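Local coordinates for DNA repair and telomere maintenance protein nbs1 (Schizosaccharomyces pombe, PDB 3HUF) that acts within the MRN complex in DNA double-strand break repair and telomere maintenance, binding phosphorylated partners such as Ctp1 through its FHA and BRCT domains, at residues M116-N122 with T148-N154; E95-K99 with N110-R114. Residue numbers count along the deposited sequence, not the author numbering.

Contact 1 of 2, residues M116-N122 with T148-N154; sequences MCIQFDN and TTHFVMN
The backbone ladder is built from Val152 N to Gln119 O (2.8 Å), Gln119 N to His150 O (2.9 Å) and His150 N to Cys117 O (3.2 Å). A weak bond from Asp121 N to Val152 O (3.2 Å) ends it. Cys117 O also accepts from Thr149 N (2.9 Å). Thr149, chi1 p, takes Cys117 N on its OG1 (3.0 Å), and the same OG1 is hydrogen-bonded to His150 ND1 (2.8 Å). Water 1 joins Gln119 OE1 and Thr148 OG1, while Gln119 NE2 bonds to Leu142 O. Water 2 joins Asp121 N and Val152 O.

Strands 118-120 and 150-152 run parallel, their axes 4.6 Å apart at an angle of 25°, and the bridges pair Ile118 with His150, Gln119 with Phe151 and Phe120 with Val152. These are the two inner strands of the four-stranded parallel sheet of BRCT 1, with the 2-1-3-4 order of the BRCT fold. Helix 123-134 follows strand 118-120 and leads to the edge strand 140-141, and Asn122 is its N-cap.

On the face of Ile118, Phe120 and Val152, Val152 CG2 meets Ile118 CG2 at 3.4 Å. Val152 CG2 also sits 3.9 Å from the Phe120 ring centroid, over the ring face, a CH-pi contact. On the other face, Gln119 OE1 lies at the Phe151 ring edge, 3.4 Å from Phe151 CD1. Phe151, chi1 t, packs on Thr165 and Ala168 of helix 163-170.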
loop_
_atom_site.group_PDB
_atom_site.type_symbol
_atom_site.label_atom_id
_atom_site.label_comp_id
_atom_site.label_asym_id
_atom_site.label_seq_id
_atom_site.Cartn_x
_atom_site.Cartn_y
_atom_site.Cartn_z
ATOM N N MET A 116 0.177 -2.817 2.821
ATOM C CA MET A 116 -0.873 -1.883 2.458
ATOM C C MET A 116 -0.531 -0.569 3.115
ATOM O O MET A 116 -0.601 -0.446 4.348
ATOM C CB MET A 116 -2.245 -2.366 2.917
ATOM C CG MET A 116 -3.388 -1.620 2.261
ATOM S SD MET A 116 -5.014 -2.206 2.786
ATOM C CE MET A 116 -5.984 -1.284 1.587
ATOM N N CYS A 117 -0.117 0.385 2.278
ATOM C CA CYS A 117 0.235 1.737 2.690
ATOM C C CYS A 117 -0.394 2.657 1.674
ATOM O O CYS A 117 -0.211 2.471 0.474
ATOM C CB CYS A 117 1.756 1.962 2.680
ATOM S SG CYS A 117 2.670 1.115 3.984
ATOM N N ILE A 118 -1.120 3.653 2.164
ATOM C CA ILE A 118 -1.953 4.493 1.300
ATOM C C ILE A 118 -1.406 5.918 1.206
ATOM O O ILE A 118 -1.308 6.622 2.211
ATOM C CB ILE A 118 -3.452 4.467 1.743
ATOM C CG1 ILE A 118 -4.057 3.057 1.552
ATOM C CG2 ILE A 118 -4.257 5.494 0.954
ATOM C CD1 ILE A 118 -5.547 2.952 1.857
ATOM N N GLN A 119 -1.023 6.331 -0.006
ATOM C CA GLN A 119 -0.580 7.701 -0.229
ATOM C C GLN A 119 -1.760 8.566 -0.632
ATOM O O GLN A 119 -2.611 8.114 -1.393
ATOM C CB GLN A 119 0.509 7.766 -1.306
ATOM C CG GLN A 119 0.964 9.210 -1.630
ATOM C CD GLN A 119 2.123 9.248 -2.585
ATOM O OE1 GLN A 119 2.332 8.311 -3.341
ATOM N NE2 GLN A 119 2.894 10.328 -2.554
ATOM N N PHE A 120 -1.818 9.794 -0.109
ATOM C CA PHE A 120 -2.866 10.742 -0.462
ATOM C C PHE A 120 -2.267 11.849 -1.291
ATOM O O PHE A 120 -1.098 12.179 -1.133
ATOM C CB PHE A 120 -3.501 11.352 0.780
ATOM C CG PHE A 120 -4.483 10.451 1.459
ATOM C CD1 PHE A 120 -4.035 9.381 2.244
ATOM C CD2 PHE A 120 -5.856 10.679 1.324
ATOM C CE1 PHE A 120 -4.933 8.552 2.897
ATOM C CE2 PHE A 120 -6.775 9.843 1.958
ATOM C CZ PHE A 120 -6.309 8.770 2.743
ATOM N N ASP A 121 -3.061 12.419 -2.187
ATOM C CA ASP A 121 -2.546 13.460 -3.055
ATOM C C ASP A 121 -2.760 14.845 -2.460
ATOM O O ASP A 121 -2.287 15.829 -2.990
ATOM C CB ASP A 121 -3.213 13.379 -4.416
ATOM C CG ASP A 121 -2.401 14.063 -5.495
ATOM O OD1 ASP A 121 -1.159 14.233 -5.333
ATOM O OD2 ASP A 121 -3.016 14.435 -6.495
ATOM N N ASN A 122 -3.436 14.909 -1.319
ATOM C CA ASN A 122 -3.936 16.170 -0.817
ATOM C C ASN A 122 -3.865 16.147 0.701
ATOM O O ASN A 122 -4.319 15.193 1.321
ATOM C CB ASN A 122 -5.381 16.313 -1.322
ATOM C CG ASN A 122 -6.049 17.586 -0.895
ATOM O OD1 ASN A 122 -6.461 17.736 0.253
ATOM N ND2 ASN A 122 -6.223 18.495 -1.840
ATOM N N THR A 148 4.337 2.300 -0.609
ATOM C CA THR A 148 2.965 2.631 -1.042
ATOM C C THR A 148 2.415 1.524 -1.915
ATOM O O THR A 148 3.080 1.098 -2.871
ATOM C CB THR A 148 2.949 3.918 -1.882
ATOM O OG1 THR A 148 3.345 5.013 -1.066
ATOM C CG2 THR A 148 1.552 4.211 -2.424
ATOM N N THR A 149 1.222 1.036 -1.557
ATOM C CA THR A 149 0.486 0.101 -2.400
ATOM C C THR A 149 -0.703 0.770 -3.109
ATOM O O THR A 149 -1.111 0.328 -4.175
ATOM C CB THR A 149 -0.040 -1.117 -1.587
ATOM O OG1 THR A 149 -0.831 -0.640 -0.496
ATOM C CG2 THR A 149 1.118 -1.946 -1.025
ATOM N N HIS A 150 -1.272 1.824 -2.504
ATOM C CA HIS A 150 -2.467 2.473 -3.070
ATOM C C HIS A 150 -2.308 3.959 -3.001
ATOM O O HIS A 150 -1.668 4.474 -2.074
ATOM C CB HIS A 150 -3.726 2.078 -2.302
ATOM C CG HIS A 150 -4.059 0.624 -2.397
ATOM N ND1 HIS A 150 -3.372 -0.344 -1.693
ATOM C CD2 HIS A 150 -5.014 -0.028 -3.103
ATOM C CE1 HIS A 150 -3.880 -1.535 -1.971
ATOM N NE2 HIS A 150 -4.891 -1.369 -2.809
ATOM N N PHE A 151 -2.907 4.649 -3.971
ATOM C CA PHE A 151 -2.785 6.087 -4.084
ATOM C C PHE A 151 -4.163 6.679 -4.237
ATOM O O PHE A 151 -4.880 6.299 -5.153
ATOM C CB PHE A 151 -1.931 6.461 -5.305
ATOM C CG PHE A 151 -1.771 7.951 -5.499
ATOM C CD1 PHE A 151 -0.732 8.628 -4.894
ATOM C CD2 PHE A 151 -2.682 8.677 -6.285
ATOM C CE1 PHE A 151 -0.584 10.003 -5.064
ATOM C CE2 PHE A 151 -2.542 10.049 -6.461
ATOM C CZ PHE A 151 -1.489 10.714 -5.856
ATOM N N VAL A 152 -4.520 7.610 -3.349
ATOM C CA VAL A 152 -5.818 8.273 -3.410
ATOM C C VAL A 152 -5.732 9.558 -4.196
ATOM O O VAL A 152 -5.171 10.532 -3.702
ATOM C CB VAL A 152 -6.346 8.663 -2.010
ATOM C CG1 VAL A 152 -7.796 9.170 -2.117
ATOM C CG2 VAL A 152 -6.230 7.482 -1.046
ATOM N N MET A 153 -6.295 9.573 -5.399
ATOM C CA MET A 153 -6.342 10.806 -6.193
ATOM C C MET A 153 -7.451 11.689 -5.673
ATOM O O MET A 153 -8.445 11.172 -5.144
ATOM C CB MET A 153 -6.589 10.495 -7.668
ATOM C CG MET A 153 -7.693 9.506 -7.900
ATOM S SD MET A 153 -8.390 9.452 -9.564
ATOM C CE MET A 153 -6.990 9.592 -10.599
ATOM N N ASN A 154 -7.296 13.008 -5.821
ATOM C CA ASN A 154 -8.397 13.934 -5.534
ATOM C C ASN A 154 -9.564 13.694 -6.485
ATOM O O ASN A 154 -9.378 13.142 -7.580
ATOM C CB ASN A 154 -7.982 15.421 -5.628
ATOM C CG ASN A 154 -6.756 15.752 -4.799
ATOM O OD1 ASN A 154 -6.403 15.024 -3.853
ATOM N ND2 ASN A 154 -6.080 16.857 -5.158
HETATM O O HOH W 1 4.672 6.683 -3.039
HETATM O O HOH W 2 -5.758 12.455 -1.872
#

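Contact 2 of 2, residues E95-K99 with N110-R114; sequences EKDLK and NAYWR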
loop_
_atom_site.group_PDB
_atom_site.type_symbol
_atom_site.label_atom_id
_atom_site.label_comp_id
_atom_site.label_asym_id
_atom_site.label_seq_id
_atom_site.Cartn_x
_atom_site.Cartn_y
_atom_site.Cartn_z
ATOM N N GLU A 95 8.345 -8.519 13.127
ATOM C CA GLU A 95 8.552 -9.350 11.947
ATOM C C GLU A 95 7.210 -9.512 11.240
ATOM O O GLU A 95 6.156 -9.332 11.855
ATOM C CB GLU A 95 9.026 -10.732 12.377
ATOM C CG GLU A 95 10.470 -10.793 12.808
ATOM C CD GLU A 95 10.591 -11.410 14.177
ATOM O OE1 GLU A 95 10.376 -12.648 14.300
ATOM O OE2 GLU A 95 10.889 -10.654 15.140
ATOM N N LYS A 96 7.241 -9.889 9.969
ATOM C CA LYS A 96 6.007 -9.962 9.192
ATOM C C LYS A 96 5.352 -11.352 9.182
ATOM O O LYS A 96 4.289 -11.523 8.610
ATOM C CB LYS A 96 6.253 -9.450 7.773
ATOM C CG LYS A 96 6.697 -7.992 7.755
ATOM C CD LYS A 96 7.244 -7.594 6.408
ATOM C CE LYS A 96 7.369 -6.072 6.340
ATOM N NZ LYS A 96 7.572 -5.626 4.941
ATOM N N ASP A 97 5.996 -12.320 9.825
ATOM C CA ASP A 97 5.498 -13.685 9.910
ATOM C C ASP A 97 5.663 -14.209 11.325
ATOM O O ASP A 97 6.786 -14.342 11.823
ATOM C CB ASP A 97 6.268 -14.595 8.958
ATOM C CG ASP A 97 5.903 -14.356 7.517
ATOM O OD1 ASP A 97 4.931 -14.979 7.044
ATOM O OD2 ASP A 97 6.599 -13.556 6.849
ATOM N N LEU A 98 4.543 -14.512 11.969
ATOM C CA LEU A 98 4.553 -15.048 13.334
ATOM C C LEU A 98 3.822 -16.390 13.397
ATOM O O LEU A 98 2.692 -16.527 12.908
ATOM C CB LEU A 98 3.929 -14.043 14.318
ATOM C CG LEU A 98 4.378 -12.569 14.312
ATOM C CD1 LEU A 98 3.557 -11.763 15.273
ATOM C CD2 LEU A 98 5.880 -12.409 14.643
ATOM N N LYS A 99 4.481 -17.381 13.989
ATOM C CA LYS A 99 3.908 -18.699 14.163
ATOM C C LYS A 99 3.650 -18.821 15.660
ATOM O O LYS A 99 4.582 -18.830 16.456
ATOM C CB LYS A 99 4.916 -19.739 13.651
ATOM C CG LYS A 99 4.548 -21.180 13.816
ATOM C CD LYS A 99 5.675 -22.093 13.302
ATOM C CE LYS A 99 6.075 -23.153 14.335
ATOM N NZ LYS A 99 5.466 -24.511 14.052
ATOM N N ASN A 110 -1.004 -18.846 12.497
ATOM C CA ASN A 110 -0.048 -18.174 11.636
ATOM C C ASN A 110 -0.490 -16.746 11.308
ATOM O O ASN A 110 -1.470 -16.536 10.559
ATOM C CB ASN A 110 0.179 -19.004 10.373
ATOM C CG ASN A 110 0.468 -20.470 10.694
ATOM O OD1 ASN A 110 1.317 -20.776 11.538
ATOM N ND2 ASN A 110 -0.233 -21.379 10.022
ATOM N N ALA A 111 0.230 -15.778 11.885
ATOM C CA ALA A 111 -0.004 -14.356 11.646
ATOM C C ALA A 111 0.994 -13.845 10.612
ATOM O O ALA A 111 2.186 -14.161 10.669
ATOM C CB ALA A 111 0.098 -13.542 12.960
ATOM N N TYR A 112 0.489 -13.113 9.628
ATOM C CA TYR A 112 1.319 -12.549 8.586
ATOM C C TYR A 112 0.814 -11.166 8.224
ATOM O O TYR A 112 -0.371 -10.868 8.316
ATOM C CB TYR A 112 1.411 -13.423 7.335
ATOM C CG TYR A 112 0.084 -13.923 6.815
ATOM C CD1 TYR A 112 -0.572 -13.260 5.758
ATOM C CD2 TYR A 112 -0.533 -15.040 7.379
ATOM C CE1 TYR A 112 -1.812 -13.704 5.272
ATOM C CE2 TYR A 112 -1.781 -15.482 6.912
ATOM C CZ TYR A 112 -2.405 -14.817 5.847
ATOM O OH TYR A 112 -3.624 -15.266 5.377
ATOM N N TRP A 113 1.754 -10.326 7.827
ATOM C CA TRP A 113 1.450 -8.962 7.467
ATOM C C TRP A 113 1.271 -8.909 5.957
ATOM O O TRP A 113 2.121 -9.411 5.221
ATOM C CB TRP A 113 2.618 -8.070 7.919
ATOM C CG TRP A 113 2.508 -6.633 7.508
ATOM C CD1 TRP A 113 3.154 -6.019 6.468
ATOM C CD2 TRP A 113 1.727 -5.622 8.154
ATOM N NE1 TRP A 113 2.801 -4.689 6.417
ATOM C CE2 TRP A 113 1.944 -4.413 7.451
ATOM C CE3 TRP A 113 0.871 -5.619 9.263
ATOM C CZ2 TRP A 113 1.336 -3.208 7.825
ATOM C CZ3 TRP A 113 0.244 -4.415 9.628
ATOM C CH2 TRP A 113 0.485 -3.224 8.910
ATOM N N ARG A 114 0.162 -8.333 5.509
ATOM C CA ARG A 114 -0.023 -8.016 4.104
ATOM C C ARG A 114 0.294 -6.529 3.927
ATOM O O ARG A 114 -0.231 -5.707 4.671
ATOM C CB ARG A 114 -1.476 -8.294 3.683
ATOM C CG ARG A 114 -1.757 -8.179 2.174
ATOM C CD ARG A 114 -3.154 -8.794 1.747
ATOM N NE ARG A 114 -3.263 -10.258 1.864
ATOM C CZ ARG A 114 -2.683 -11.133 1.040
ATOM N NH1 ARG A 114 -1.915 -10.704 0.033
ATOM N NH2 ARG A 114 -2.848 -12.445 1.229
HETATM O O HOH W 3 3.785 -11.781 5.218
#
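Lys96 lays its aliphatic chain beside Trp113. The two CB atoms, Lys96 CB and Trp113 CB, are 3.9 Å apart, and Lys96 CE lies obliquely to the indole. The extended lysine carries its NZ on to the carbonyl of Gly63. The Trp113 ring also makes an edge-to-face contact with Trp2.

The backbones form an antiparallel hairpin pair, with 173° between the strand directions and 4.7 Å between the axes. Leu98 and Ala111 are a hydrogen-bonded pair: Leu98 N reaches Ala111 O at 2.7 Å, and Ala111 N reaches Leu98 O at 2.8 Å. Asp97 with Tyr112 and Lys99 with Asn110 are the non-hydrogen-bonded pairs. Trp113 N to Lys96 O (2.9 Å) extends the bonding past the start of strand 97-102. Water 3 donates to Trp113 O at 2.9 Å.

The two faces of the hairpin differ. Leu98 CB and Ala111 CB touch at 4.1 Å on the buried face, where both residues pack on Phe68. Asp97, Lys99, Asn110 and Tyr112 lie on the other, more exposed face. There the Tyr112 hydroxyl bonds to Asp194, which also forms a salt bridge with Arg114.

Both strands belong to the antiparallel sheet of the FHA beta sandwich. Strand 109-113 sits between strands 97-102 and 2-6, and strand 97-102 has strand 79-81 on its far side.

Overall arrangement
Contact 2 comes first along the chain and closes before contact 1 opens. Their centres are about 24 Å apart. The segments adjoin in sequence, since 110-114 is followed almost at once by 116-122, but the two contacts do not otherwise touch. They lie in different sheets. Contact 2 belongs to the antiparallel sheet of the FHA domain, and contact 1 to the parallel sheet of BRCT 1. Strand 109-113 and strand 118-120 are consecutive, so the chain passes from one domain into the next with a very short connection. This direct join is consistent with the two phosphoprotein-binding modules being held close together at the N-terminal end of Nbs1.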